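Side-chain contacts in phosphate-specific transport system accessory protein PhoU homolog (Pseudomonas aeruginosa, PDB 4Q25), which probably takes part in regulating phosphate uptake and acts as a negative regulator of the Pho regulon, working as a homodimer: residues 17-20 against 21-24; 56-59 against 60-64; 75-79 against 80-84; 85-88 against 89-93; 213-216 against 217-221. All blocks are in the same frame, centred on the assembly; numbering follows the deposited sequence.

Interaction 1. Residues 17-20 against 21-24; sequences AELE and DVRS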
# COMPACT_ATOMS: atom_id res chain seq x y z
N ALA A 17 -25.36 -2.75 19.74
CA ALA A 17 -25.96 -3.32 18.56
C ALA A 17 -25.22 -2.73 17.37
O ALA A 17 -24.64 -3.46 16.58
CB ALA A 17 -27.44 -3.01 18.47
N GLU A 18 -25.23 -1.41 17.26
CA GLU A 18 -24.63 -0.76 16.11
C GLU A 18 -23.13 -1.08 16.01
O GLU A 18 -22.56 -1.07 14.92
CB GLU A 18 -24.92 0.76 16.10
CG GLU A 18 -24.39 1.56 17.27
CD GLU A 18 -24.91 3.00 17.28
OE1 GLU A 18 -26.16 3.17 17.23
OE2 GLU A 18 -24.08 3.94 17.33
N LEU A 19 -22.51 -1.35 17.13
CA LEU A 19 -21.18 -1.88 17.18
C LEU A 19 -20.99 -3.29 16.62
O LEU A 19 -19.96 -3.60 16.08
CB LEU A 19 -20.70 -1.82 18.60
CG LEU A 19 -19.35 -2.40 18.89
CD1 LEU A 19 -18.30 -1.62 18.12
CD2 LEU A 19 -19.09 -2.37 20.37
N GLU A 20 -21.94 -4.17 16.83
CA GLU A 20 -21.87 -5.50 16.24
C GLU A 20 -22.14 -5.39 14.75
O GLU A 20 -21.54 -6.10 13.99
CB GLU A 20 -22.86 -6.49 16.89
CG GLU A 20 -22.58 -6.81 18.36
CD GLU A 20 -21.46 -7.81 18.58
OE1 GLU A 20 -21.70 -8.80 19.32
OE2 GLU A 20 -20.35 -7.61 18.05
N ASP A 21 -23.05 -4.50 14.35
CA ASP A 21 -23.33 -4.25 12.94
C ASP A 21 -22.11 -3.82 12.11
O ASP A 21 -21.96 -4.25 10.97
CB ASP A 21 -24.40 -3.17 12.80
CG ASP A 21 -25.78 -3.73 12.87
OD1 ASP A 21 -26.02 -4.63 13.71
OD2 ASP A 21 -26.63 -3.30 12.05
N VAL A 22 -21.27 -2.98 12.68
CA VAL A 22 -20.06 -2.53 12.01
C VAL A 22 -18.98 -3.62 12.07
O VAL A 22 -18.13 -3.71 11.20
CB VAL A 22 -19.53 -1.18 12.56
CG1 VAL A 22 -18.92 -1.34 13.94
CG2 VAL A 22 -18.49 -0.59 11.63
N ARG A 23 -19.02 -4.44 13.09
CA ARG A 23 -18.11 -5.57 13.16
C ARG A 23 -18.47 -6.55 12.04
O ARG A 23 -17.60 -7.05 11.35
CB ARG A 23 -18.20 -6.26 14.51
CG ARG A 23 -16.89 -6.77 15.03
CD ARG A 23 -17.04 -7.35 16.44
NE ARG A 23 -17.81 -8.58 16.36
CZ ARG A 23 -17.30 -9.81 16.41
NH1 ARG A 23 -15.99 -10.01 16.59
NH2 ARG A 23 -18.12 -10.85 16.30
N SER A 24 -19.76 -6.78 11.83
CA SER A 24 -20.21 -7.77 10.87
C SER A 24 -20.06 -7.25 9.44
O SER A 24 -19.91 -8.03 8.50
CB SER A 24 -21.67 -8.18 11.13
OG SER A 24 -22.58 -7.37 10.39
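The carboxylate of Glu20 and the guanidinium of Arg23 lie side by side and point the same way, their planes inclined by 41°, with Glu20 OE2 approaching the guanidinium obliquely. OE2 stands 3.2 Å from Arg23 NE in a salt bridge whose hydrogen bond is weak, because the N-H points well off the oxygen (124°). Both chains have to bend to meet. Glu20 turns sharply at its second torsion, CG already lying beside the backbone N, while Arg23 folds at its third torsion, which swings NE back towards the carboxylate. The guanidinium has a stronger partner elsewhere: its NH1 gives a hydrogen bond to the carbonyl of Ala149, and beside that hold the weak bond to Glu20 is secondary.

This is the familiar i to i+3 pairing of opposite charges along an alpha-helix, here within helix 15-45 of an all-helical bundle. Successive backbone bonds keep the spacing, Asp21 N to Ala17 O at 2.9 Å being the straightest and Ser24 N to Glu20 O having the same length.

On the buried side, Leu19 CD1 lies 4.2 Å from Val22 CG1. Val22 holds CG1 between its own backbone N and carbonyl carbon (chi1 72°), and that places the methyl 3.3 Å from Leu19 O. Beyond this pair, Val22 reaches Ile69 and Ile76 of helix 59-78 and Ile93 of helix 84-120, whereas Glu20 and Asp21 are exposed.

Interaction 2. Residues 56-59 against 60-64; sequences REID and DQINQ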
# COMPACT_ATOMS: atom_id res chain seq x y z
N ARG A 56 -11.65 -7.69 -11.06
CA ARG A 56 -11.49 -6.27 -11.11
C ARG A 56 -12.80 -5.54 -10.90
O ARG A 56 -12.86 -4.55 -10.26
CB ARG A 56 -10.82 -5.84 -12.40
CG ARG A 56 -10.03 -6.95 -13.03
CD ARG A 56 -8.66 -6.53 -13.47
NE ARG A 56 -8.59 -5.12 -13.76
CZ ARG A 56 -8.61 -4.59 -14.96
NH1 ARG A 56 -8.71 -5.36 -16.03
NH2 ARG A 56 -8.53 -3.28 -15.10
N GLU A 57 -13.86 -6.06 -11.46
CA GLU A 57 -15.17 -5.46 -11.34
C GLU A 57 -15.79 -5.51 -9.93
O GLU A 57 -16.81 -4.89 -9.68
CB GLU A 57 -16.13 -6.11 -12.34
CG GLU A 57 -15.78 -5.76 -13.78
CD GLU A 57 -16.52 -6.59 -14.78
OE1 GLU A 57 -17.27 -7.50 -14.35
OE2 GLU A 57 -16.33 -6.33 -15.99
N ILE A 58 -15.19 -6.27 -9.03
CA ILE A 58 -15.67 -6.34 -7.66
C ILE A 58 -15.00 -5.19 -6.88
O ILE A 58 -15.51 -4.72 -5.86
CB ILE A 58 -15.34 -7.71 -7.04
CG1 ILE A 58 -16.23 -8.80 -7.64
CG2 ILE A 58 -15.51 -7.71 -5.52
CD1 ILE A 58 -15.62 -10.20 -7.61
N ASP A 59 -13.87 -4.73 -7.40
CA ASP A 59 -13.00 -3.86 -6.63
C ASP A 59 -13.71 -2.54 -6.31
O ASP A 59 -13.44 -1.93 -5.28
CB ASP A 59 -11.62 -3.68 -7.31
CG ASP A 59 -10.49 -3.48 -6.28
OD1 ASP A 59 -10.54 -4.08 -5.15
OD2 ASP A 59 -9.56 -2.69 -6.59
N ASP A 60 -14.66 -2.15 -7.14
CA ASP A 60 -15.46 -0.97 -6.86
C ASP A 60 -16.36 -1.15 -5.65
O ASP A 60 -16.46 -0.27 -4.81
CB ASP A 60 -16.28 -0.60 -8.08
CG ASP A 60 -15.41 -0.28 -9.28
OD1 ASP A 60 -15.06 0.91 -9.46
OD2 ASP A 60 -15.04 -1.24 -10.01
N GLN A 61 -17.03 -2.28 -5.58
CA GLN A 61 -17.91 -2.60 -4.45
C GLN A 61 -17.13 -2.61 -3.15
O GLN A 61 -17.62 -2.17 -2.11
CB GLN A 61 -18.52 -3.98 -4.67
CG GLN A 61 -19.52 -4.39 -3.61
CD GLN A 61 -20.10 -5.75 -3.85
OE1 GLN A 61 -19.91 -6.37 -4.91
NE2 GLN A 61 -20.82 -6.25 -2.87
N ILE A 62 -15.91 -3.11 -3.21
CA ILE A 62 -15.01 -3.16 -2.07
C ILE A 62 -14.62 -1.77 -1.58
O ILE A 62 -14.63 -1.51 -0.39
CB ILE A 62 -13.79 -4.04 -2.39
CG1 ILE A 62 -14.32 -5.45 -2.66
CG2 ILE A 62 -12.75 -4.03 -1.26
CD1 ILE A 62 -13.27 -6.52 -2.68
N ASN A 63 -14.31 -0.87 -2.51
CA ASN A 63 -14.01 0.51 -2.17
C ASN A 63 -15.23 1.20 -1.54
O ASN A 63 -15.09 1.99 -0.61
CB ASN A 63 -13.53 1.29 -3.41
CG ASN A 63 -12.13 0.89 -3.85
OD1 ASN A 63 -11.94 0.38 -4.95
ND2 ASN A 63 -11.15 1.12 -3.00
N GLN A 64 -16.41 0.91 -2.06
CA GLN A 64 -17.63 1.50 -1.53
C GLN A 64 -17.99 0.87 -0.18
O GLN A 64 -18.54 1.55 0.69
CB GLN A 64 -18.78 1.39 -2.55
CG GLN A 64 -20.01 2.25 -2.25
CD GLN A 64 -19.69 3.72 -1.99
OE1 GLN A 64 -19.07 4.40 -2.81
NE2 GLN A 64 -20.10 4.21 -0.82
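Ile58, just ahead of helix 59-78, and Ile62, in its first turn, supply the apolar part of this contact. The CG2 branch of Ile58 does the touching, meeting CG1 and CD1 of Ile62, the latter at 3.8 Å, and the two side chains cross obliquely. Ile62 carries CG1 anti to its carbonyl carbon (chi1 -62°), which directs the longer branch back along the helix towards Ile58. Both isoleucines also rest on Gln36 of helix 15-45, so the pair forms part of an interhelical seam.

Backbone hydrogen bonds come next. A type I beta turn from Arg56 to Asp59, closed by Asp59 N on Arg56 O at 3.0 Å, links helix 49-56 to the following helix. From there the i to i+4 pattern takes over, with Ile62 N bonded to Ile58 O at 3.1 Å and Asn63 N to Asp59 O at 3.1 Å.

The polar side chains are less comfortably arranged. Asn63 OD1 is modelled 2.8 Å from Asp59 O, a doubtful approach of two acceptors and no bond. At the other end of the same amide, Asn63 ND2 donates to Glu101 OE2 on helix 84-120. The carboxylates of Asp59 and Asp60 stay apart, OD2 to OD2 measuring 6.6 Å.

That separation keeps any repulsion between the two acidic groups modest, and the start of the helix would probably favour both charges, while the bond to Glu101 satisfies Asn63 ND2 and probably sets the orientation of the amide.

Interaction 3. Residues 75-79 against 80-84; sequences RILAR and RQPAA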
# COMPACT_ATOMS: atom_id res chain seq x y z
N ARG A 75 -20.16 7.75 12.78
CA ARG A 75 -21.40 7.97 13.46
C ARG A 75 -21.38 7.38 14.85
O ARG A 75 -21.77 8.02 15.84
CB ARG A 75 -22.53 7.42 12.63
CG ARG A 75 -22.46 7.88 11.20
CD ARG A 75 -23.73 7.65 10.43
NE ARG A 75 -24.21 6.29 10.55
CZ ARG A 75 -24.07 5.36 9.62
NH1 ARG A 75 -23.48 5.64 8.49
NH2 ARG A 75 -24.55 4.16 9.83
N ILE A 76 -20.83 6.19 14.95
CA ILE A 76 -20.79 5.56 16.22
C ILE A 76 -19.98 6.39 17.16
O ILE A 76 -20.36 6.59 18.27
CB ILE A 76 -20.12 4.19 16.15
CG1 ILE A 76 -21.06 3.15 15.61
CG2 ILE A 76 -19.71 3.71 17.52
CD1 ILE A 76 -20.39 1.82 15.41
N LEU A 77 -18.83 6.87 16.72
CA LEU A 77 -17.98 7.62 17.61
C LEU A 77 -18.61 8.93 18.02
O LEU A 77 -18.44 9.40 19.11
CB LEU A 77 -16.61 7.85 17.00
CG LEU A 77 -15.61 6.72 17.07
CD1 LEU A 77 -14.27 7.15 16.54
CD2 LEU A 77 -15.44 6.16 18.46
N ALA A 78 -19.32 9.54 17.10
CA ALA A 78 -19.92 10.81 17.29
C ALA A 78 -20.85 10.71 18.45
O ALA A 78 -20.91 11.61 19.24
CB ALA A 78 -20.66 11.26 16.07
N ARG A 79 -21.54 9.60 18.63
CA ARG A 79 -22.42 9.46 19.79
C ARG A 79 -21.66 9.08 21.04
O ARG A 79 -21.69 7.96 21.48
CB ARG A 79 -23.47 8.40 19.57
CG ARG A 79 -24.09 8.41 18.20
CD ARG A 79 -24.92 7.16 18.05
NE ARG A 79 -25.15 6.83 16.65
CZ ARG A 79 -26.10 7.36 15.91
NH1 ARG A 79 -26.90 8.27 16.44
NH2 ARG A 79 -26.24 7.01 14.65
N ARG A 80 -20.96 10.05 21.59
CA ARG A 80 -20.68 10.16 23.00
C ARG A 80 -19.46 9.28 23.15
O ARG A 80 -19.27 8.39 22.36
CB ARG A 80 -21.88 9.71 23.87
CG ARG A 80 -23.13 10.61 23.79
CD ARG A 80 -24.31 10.19 24.68
NE ARG A 80 -25.48 11.06 24.50
CZ ARG A 80 -26.68 10.87 25.06
NH1 ARG A 80 -26.92 9.85 25.86
NH2 ARG A 80 -27.65 11.73 24.81
N GLN A 81 -18.64 9.50 24.15
CA GLN A 81 -17.37 8.83 24.17
C GLN A 81 -17.48 7.35 24.48
O GLN A 81 -18.19 6.95 25.38
CB GLN A 81 -16.39 9.56 25.08
CG GLN A 81 -16.48 9.24 26.54
CD GLN A 81 -15.97 10.38 27.40
OE1 GLN A 81 -16.74 11.14 27.95
NE2 GLN A 81 -14.66 10.49 27.52
N PRO A 82 -16.75 6.54 23.72
CA PRO A 82 -16.64 5.11 23.90
C PRO A 82 -15.70 4.82 25.04
O PRO A 82 -14.78 5.56 25.30
CB PRO A 82 -15.92 4.73 22.64
CG PRO A 82 -15.13 5.96 22.37
CD PRO A 82 -16.02 7.11 22.77
N ALA A 83 -15.91 3.70 25.69
CA ALA A 83 -15.00 3.21 26.70
C ALA A 83 -13.77 2.74 26.00
O ALA A 83 -13.76 2.59 24.83
CB ALA A 83 -15.64 2.05 27.41
N ALA A 84 -12.72 2.48 26.74
CA ALA A 84 -11.41 2.20 26.18
C ALA A 84 -11.36 1.01 25.26
O ALA A 84 -10.68 1.04 24.27
CB ALA A 84 -10.42 2.00 27.31
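Leu77 and Pro82 make the apolar contact that closes the turn between helix 59-78 and helix 84-120. Leu77 CD2 lies 3.9 Å from Pro82 CG, and the two side chains cross at about a right angle, the leucine methyl meeting the outermost carbon of the pyrrolidine ring. Leu77 keeps CG beside its backbone N (chi1 -80°), and its second torsion puts CD1 anti to CA, so that CD2 is the branch turned to the proline.

The backbone polar contacts belong to an inverse gamma turn centred on Arg79, the first residue to leave helical geometry. Arg80 N donates to Ala78 O at 2.8 Å, but the approach is strongly bent at the acceptor: the C=O...N angle is 98° and the donor stands above the carbonyl plane. One residue earlier, Arg79 N still makes a helical bond to Arg75 O at 3.2 Å.

Steric crowding is felt at Arg80, whose positive phi of 84° brings its CB within 3.0 Å of Arg79 O. From there its chain runs out fully extended.

The charge of Arg79 is met from outside the two segments: its NE forms a salt bridge with Glu18 OE2 of helix 15-45. Across the dimer interface, Leu77 and Ala78 pack on Leu87 of the second subunit, and Arg80 on its Gln81.

Within the turn, then, the chemistry amounts to one bent bond and a slight apolar contact before Ala83, at the N-cap position of helix 84-120; the charge of Arg79 is paired with Glu18, and apolar surface is covered by the second subunit.

Interaction 4. Residues 85-88 against 89-93; sequences SDLR and LIISI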
# COMPACT_ATOMS: atom_id res chain seq x y z
N SER A 85 -12.04 -0.06 25.62
CA SER A 85 -12.06 -1.25 24.81
C SER A 85 -12.83 -1.05 23.53
O SER A 85 -12.46 -1.54 22.50
CB SER A 85 -12.48 -2.47 25.62
OG SER A 85 -13.87 -2.61 25.68
N ASP A 86 -13.94 -0.34 23.60
CA ASP A 86 -14.69 -0.01 22.42
C ASP A 86 -13.91 0.89 21.50
O ASP A 86 -13.99 0.80 20.31
CB ASP A 86 -16.01 0.60 22.80
CG ASP A 86 -16.82 -0.33 23.59
OD1 ASP A 86 -16.33 -1.44 23.78
OD2 ASP A 86 -17.91 0.01 24.04
N LEU A 87 -13.19 1.80 22.08
CA LEU A 87 -12.44 2.67 21.25
C LEU A 87 -11.43 1.83 20.52
O LEU A 87 -11.20 2.01 19.37
CB LEU A 87 -11.78 3.75 22.06
CG LEU A 87 -10.90 4.61 21.21
CD1 LEU A 87 -11.75 5.52 20.35
CD2 LEU A 87 -9.95 5.39 22.07
N ARG A 88 -10.84 0.87 21.19
CA ARG A 88 -9.86 0.06 20.52
C ARG A 88 -10.51 -0.67 19.34
O ARG A 88 -9.91 -0.84 18.31
CB ARG A 88 -9.22 -0.90 21.51
CG ARG A 88 -8.37 -0.23 22.56
CD ARG A 88 -7.28 -1.13 23.09
NE ARG A 88 -7.80 -2.40 23.54
CZ ARG A 88 -8.33 -2.58 24.73
NH1 ARG A 88 -8.43 -1.56 25.55
NH2 ARG A 88 -8.79 -3.75 25.09
N LEU A 89 -11.74 -1.08 19.50
CA LEU A 89 -12.45 -1.82 18.46
C LEU A 89 -12.75 -0.98 17.22
O LEU A 89 -12.50 -1.42 16.11
CB LEU A 89 -13.75 -2.42 19.00
CG LEU A 89 -14.59 -3.22 17.99
CD1 LEU A 89 -13.93 -4.54 17.59
CD2 LEU A 89 -15.96 -3.48 18.56
N ILE A 90 -13.34 0.19 17.41
CA ILE A 90 -13.58 1.13 16.31
C ILE A 90 -12.27 1.46 15.59
O ILE A 90 -12.22 1.52 14.36
CB ILE A 90 -14.17 2.45 16.82
CG1 ILE A 90 -15.53 2.22 17.48
CG2 ILE A 90 -14.29 3.48 15.70
CD1 ILE A 90 -16.60 1.81 16.50
N ILE A 91 -11.21 1.70 16.35
CA ILE A 91 -9.93 2.00 15.76
C ILE A 91 -9.38 0.82 14.96
O ILE A 91 -8.77 1.02 13.92
CB ILE A 91 -8.92 2.45 16.84
CG1 ILE A 91 -9.32 3.85 17.34
CG2 ILE A 91 -7.49 2.45 16.30
CD1 ILE A 91 -8.41 4.42 18.42
N SER A 92 -9.56 -0.38 15.47
CA SER A 92 -9.11 -1.58 14.79
C SER A 92 -9.92 -1.78 13.52
O SER A 92 -9.40 -2.27 12.53
CB SER A 92 -9.26 -2.81 15.69
OG SER A 92 -8.22 -2.80 16.65
N ILE A 93 -11.18 -1.40 13.56
CA ILE A 93 -12.01 -1.54 12.38
C ILE A 93 -11.59 -0.55 11.29
O ILE A 93 -11.38 -0.93 10.13
CB ILE A 93 -13.48 -1.38 12.70
CG1 ILE A 93 -13.98 -2.63 13.43
CG2 ILE A 93 -14.29 -1.17 11.44
CD1 ILE A 93 -15.37 -2.52 14.01
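Ile91 reaches back one helical turn to Leu87, and its atoms meet that residue in sequence. CB sits 3.4 Å from Leu87 O, and CG1 follows at 3.3 Å from the same oxygen. The first torsion sets CG1 beside the backbone N (chi1 -71°), and the fully extended second torsion then sends CD1 over the leucine branch point. There CD1 touches Leu87 CG at 3.7 Å, with Leu87 CD1 at 4.0 Å and CD2 at 4.1 Å, so the tip lies across the fork of the leucine and the two chains run at a slant to each other. The backbone underneath is regular, Ile91 N bonding Leu87 O at 3.0 Å.

Arg88 and Ser92, also four apart, face another helix. The Arg88 guanidinium carries Ser85 CA over one face, 3.6 Å above its plane and towards the rim, while NH2 gives a hydrogen bond to Leu218 O. Ser92 OG lies 3.1 Å from Arg88 O, but Leu214 O is also within its range, so the destination of its proton is not settled.

Helix 84-120 is thus wrapped on several sides: Ile90 packs on Ile76 and Leu77 of helix 59-78, Leu89 on Phe148 of helix 127-149, Arg88 and Ser92 lie against helix 188-220, and Ile91 meets Val74 of the second subunit.

Interaction 5. Residues 213-216 against 217-221; sequences ELVI and YLVRG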
# COMPACT_ATOMS: atom_id res chain seq x y z
N GLU A 213 -2.17 -7.82 13.90
CA GLU A 213 -1.54 -6.99 14.90
C GLU A 213 -2.55 -6.02 15.52
O GLU A 213 -2.46 -5.68 16.71
CB GLU A 213 -0.32 -6.27 14.32
CG GLU A 213 0.90 -7.18 14.25
CD GLU A 213 2.07 -6.63 13.42
OE1 GLU A 213 1.94 -5.68 12.61
OE2 GLU A 213 3.17 -7.18 13.57
N LEU A 214 -3.54 -5.63 14.73
CA LEU A 214 -4.61 -4.78 15.23
C LEU A 214 -5.49 -5.57 16.20
O LEU A 214 -6.02 -5.00 17.15
CB LEU A 214 -5.46 -4.22 14.09
CG LEU A 214 -4.75 -3.19 13.21
CD1 LEU A 214 -5.49 -2.94 11.91
CD2 LEU A 214 -4.58 -1.88 13.94
N VAL A 215 -5.65 -6.86 15.94
CA VAL A 215 -6.45 -7.73 16.81
C VAL A 215 -5.72 -7.95 18.14
O VAL A 215 -6.34 -8.08 19.19
CB VAL A 215 -6.77 -9.08 16.14
CG1 VAL A 215 -7.49 -10.03 17.10
CG2 VAL A 215 -7.66 -8.86 14.91
N ILE A 216 -4.40 -7.95 18.09
CA ILE A 216 -3.59 -8.07 19.28
C ILE A 216 -3.82 -6.83 20.15
O ILE A 216 -4.18 -6.93 21.33
CB ILE A 216 -2.10 -8.22 18.92
CG1 ILE A 216 -1.85 -9.66 18.45
CG2 ILE A 216 -1.22 -7.90 20.10
CD1 ILE A 216 -0.51 -9.87 17.78
N TYR A 217 -3.61 -5.67 19.54
CA TYR A 217 -3.82 -4.38 20.19
C TYR A 217 -5.22 -4.30 20.77
O TYR A 217 -5.39 -3.90 21.91
CB TYR A 217 -3.53 -3.22 19.20
CG TYR A 217 -4.25 -1.93 19.48
CD1 TYR A 217 -3.70 -0.96 20.32
CD2 TYR A 217 -5.49 -1.66 18.89
CE1 TYR A 217 -4.37 0.23 20.57
CE2 TYR A 217 -6.16 -0.48 19.13
CZ TYR A 217 -5.60 0.46 19.96
OH TYR A 217 -6.28 1.63 20.20
N LEU A 218 -6.20 -4.69 19.99
CA LEU A 218 -7.58 -4.77 20.44
C LEU A 218 -7.71 -5.60 21.72
O LEU A 218 -8.34 -5.16 22.69
CB LEU A 218 -8.45 -5.37 19.34
CG LEU A 218 -9.98 -5.33 19.38
CD1 LEU A 218 -10.53 -6.07 18.17
CD2 LEU A 218 -10.57 -5.94 20.64
N VAL A 219 -7.13 -6.80 21.72
CA VAL A 219 -7.34 -7.75 22.81
C VAL A 219 -6.42 -7.45 23.99
O VAL A 219 -6.90 -7.11 25.06
CB VAL A 219 -7.23 -9.21 22.33
CG1 VAL A 219 -7.21 -10.19 23.51
CG2 VAL A 219 -8.39 -9.56 21.41
N ARG A 220 -5.11 -7.55 23.79
CA ARG A 220 -4.13 -7.29 24.85
C ARG A 220 -4.21 -5.86 25.38
O ARG A 220 -3.72 -5.56 26.46
CB ARG A 220 -2.69 -7.56 24.38
CG ARG A 220 -2.12 -8.92 24.79
CD ARG A 220 -0.59 -8.88 24.84
NE ARG A 220 0.03 -10.19 25.13
CZ ARG A 220 1.34 -10.40 25.29
NH1 ARG A 220 2.21 -9.40 25.19
NH2 ARG A 220 1.78 -11.63 25.54
N GLY A 221 -4.83 -4.97 24.61
CA GLY A 221 -4.93 -3.58 25.00
C GLY A 221 -3.78 -2.78 24.42
O GLY A 221 -3.89 -1.56 24.27
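The final turns of helix 188-220 hold this contact, where Tyr217 brings the edge of its ring up to the carbonyl of Leu214, one turn back. The oxygen lies near the ring plane, 3.8 Å from Tyr217 CD2. With CG swung away from the backbone N (chi1 154°), the ring leans over towards Arg88 and Ser92 of helix 84-120, and it also packs on Val74 of the second subunit.

Leu214 O has other neighbours: Leu218 N bonds it at 2.9 Å, and Leu218 CB sits 3.3 Å away. Such i to i+4 spacing also aligns Val215 with Val219. Val215 CG1 and Val219 CG2 are 4.4 Å apart, a loose contact, while Val219 CG2 lies closer to Val215 O, at 3.4 Å.

In this all-helical bundle the helix ends at Gly221, whose positive phi of 93° turns the chain out of the spiral. Just before, Arg220 N bonds Ile216 O at 2.7 Å, though the N-H is bent (136°). Gly221 N makes only a weak bond to Tyr217 O.

In the fold
Four of the five contacts gather at one end of the helical bundle. Interactions 4 and 5 have centres about 9 Å apart, and interactions 3 and 4, on successive helices, about 10 Å. Interaction 4 is the middle of this group, since interaction 1 also touches it, Val22 CG1 meeting Ile93 CD1 at 3.7 Å, with the centres about 12 Å apart. Leu77 CG and Ile90 CG2, 3.8 Å from each other, join 75-84 to 85-93. Interactions 3, 4 and 5 all reach the second subunit. Interaction 2 stands apart: it shares helix 59-78 with interaction 3, yet their centres are about 29 Å apart and their nearest atoms about 10 Å.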